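Local coordinates for protein malic enzyme (Entamoeba histolytica, PDB 3NV9) that probably catalyses the oxidative decarboxylation of malate to pyruvate with a nicotinamide dinucleotide as electron acceptor, as malic enzymes do, at residues 412-415 and 416-419. Numbering follows the deposited sequence.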
ATOM      1  N   GLY A 412       7.352  -3.534  24.511  1.00 21.83           N
ATOM      2  CA  GLY A 412       7.546  -2.270  25.259  1.00 21.55           C
ATOM      3  C   GLY A 412       8.786  -1.549  24.763  1.00 23.18           C
ATOM      4  O   GLY A 412       8.939  -0.333  24.954  1.00 22.07           O
ATOM      5  N   ILE A 413       9.714  -2.284  24.136  1.00 23.22           N
ATOM      6  CA  ILE A 413      10.864  -1.602  23.531  1.00 22.46           C
ATOM      7  C   ILE A 413      10.359  -0.449  22.691  1.00 21.85           C
ATOM      8  O   ILE A 413      10.967   0.640  22.649  1.00 23.81           O
ATOM      9  CB  ILE A 413      11.661  -2.570  22.551  1.00 23.00           C
ATOM     10  CG1 ILE A 413      12.459  -3.627  23.303  1.00 21.76           C
ATOM     11  CG2 ILE A 413      12.623  -1.812  21.647  1.00 23.23           C
ATOM     12  CD1 ILE A 413      12.775  -4.859  22.425  1.00 25.28           C
ATOM     13  N   PHE A 414       9.266  -0.648  21.961  1.00 20.62           N
ATOM     14  CA  PHE A 414       9.079   0.262  20.836  1.00 19.53           C
ATOM     15  C   PHE A 414       8.458   1.624  21.153  1.00 20.02           C
ATOM     16  O   PHE A 414       8.864   2.575  20.563  1.00 21.16           O
ATOM     17  CB  PHE A 414       8.447  -0.451  19.658  1.00 19.66           C
ATOM     18  CG  PHE A 414       9.158  -1.692  19.320  1.00 17.84           C
ATOM     19  CD1 PHE A 414      10.365  -1.630  18.651  1.00 15.80           C
ATOM     20  CD2 PHE A 414       8.673  -2.903  19.771  1.00 16.41           C
ATOM     21  CE1 PHE A 414      11.102  -2.804  18.429  1.00 20.80           C
ATOM     22  CE2 PHE A 414       9.355  -4.087  19.517  1.00 16.92           C
ATOM     23  CZ  PHE A 414      10.593  -4.044  18.849  1.00 18.59           C
ATOM     24  N   PRO A 415       7.518   1.713  22.099  1.00 18.75           N
ATOM     25  CA  PRO A 415       7.078   3.053  22.507  1.00 19.26           C
ATOM     26  C   PRO A 415       8.176   3.803  23.213  1.00 19.89           C
ATOM     27  O   PRO A 415       8.249   5.032  23.124  1.00 20.82           O
ATOM     28  CB  PRO A 415       5.845   2.794  23.438  1.00 17.79           C
ATOM     29  CG  PRO A 415       6.013   1.339  23.855  1.00 19.58           C
ATOM     30  CD  PRO A 415       6.699   0.641  22.694  1.00 17.98           C
ATOM     31  N   LYS A 416       9.069   3.087  23.876  1.00 21.24           N
ATOM     32  CA  LYS A 416      10.192   3.765  24.486  1.00 22.05           C
ATOM     33  C   LYS A 416      11.165   4.300  23.385  1.00 23.32           C
ATOM     34  O   LYS A 416      11.582   5.488  23.436  1.00 23.55           O
ATOM     35  CB  LYS A 416      10.869   2.826  25.480  1.00 23.02           C
ATOM     36  CG  LYS A 416      12.193   3.260  25.985  1.00 21.92           C
ATOM     37  CD  LYS A 416      12.783   2.101  26.775  1.00 25.47           C
ATOM     38  CE  LYS A 416      14.188   2.436  27.354  1.00 25.84           C
ATOM     39  NZ  LYS A 416      13.985   3.347  28.573  1.00 34.02           N
ATOM     40  N   GLU A 417      11.528   3.452  22.407  1.00 22.83           N
ATOM     41  CA  GLU A 417      12.287   3.962  21.230  1.00 22.63           C
ATOM     42  C   GLU A 417      11.590   5.171  20.645  1.00 22.18           C
ATOM     43  O   GLU A 417      12.222   6.153  20.370  1.00 22.16           O
ATOM     44  CB  GLU A 417      12.523   2.919  20.117  1.00 21.66           C
ATOM     45  CG  GLU A 417      13.477   1.833  20.524  1.00 20.02           C
ATOM     46  CD  GLU A 417      13.714   0.782  19.459  1.00 18.19           C
ATOM     47  OE1 GLU A 417      12.942   0.703  18.499  1.00 21.24           O
ATOM     48  OE2 GLU A 417      14.702   0.021  19.574  1.00 19.53           O
ATOM     49  N   ALA A 418      10.275   5.106  20.504  1.00 22.41           N
ATOM     50  CA  ALA A 418       9.574   6.133  19.779  1.00 22.80           C
ATOM     51  C   ALA A 418       9.695   7.465  20.511  1.00 23.65           C
ATOM     52  O   ALA A 418       9.914   8.506  19.883  1.00 23.37           O
ATOM     53  CB  ALA A 418       8.096   5.738  19.612  1.00 23.30           C
ATOM     54  N   ALA A 419       9.534   7.425  21.845  1.00 23.71           N
ATOM     55  CA  ALA A 419       9.569   8.649  22.649  1.00 23.72           C
ATOM     56  C   ALA A 419      10.974   9.199  22.721  1.00 23.28           C
ATOM     57  O   ALA A 419      11.167  10.399  22.574  1.00 23.79           O
ATOM     58  CB  ALA A 419       8.974   8.392  24.062  1.00 24.15           C
TER
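The amide N of Glu417 gives its hydrogen to Ile413 O at 2.9 Å, in an almost straight bond (N-H...O 176°). One residue further on, Ala418 N bonds Phe414 O at 2.9 Å, and Ala419 N follows with Pro415 O at 3.0 Å. In this set of backbone bonds between 412-415 and 416-419, Pro415, which has no amide hydrogen, takes part through its carbonyl alone.

Beside these helical bonds the Glu417 side chain lies alongside Ile413 and Phe414, pointing the same way. With CG beside its own backbone N (chi1 -69°) and the chain extended from there, the carboxylate comes to straddle both neighbours: OE2 sits 3.5 Å from Ile413 CG2, while OE1 lies 3.5 Å from Phe414 CD1, near the plane of the ring at its edge. Carboxylate and ring planes stand almost perpendicular, 84° apart. Three successive i to i+4 bonds run along the N-terminal part of helix 413-428, within the NAD-binding Rossmann-type region. Ile413 also lays CG2 over one face of the Phe414 ring, 3.7 Å above its plane and offset toward the rim. Around the turn, Leu390 of helix 380-396 touches both Ile413 and Glu417, Phe414 meets Pro364, and Pro415 packs on Tyr442 and Ile449 of helix 438-461.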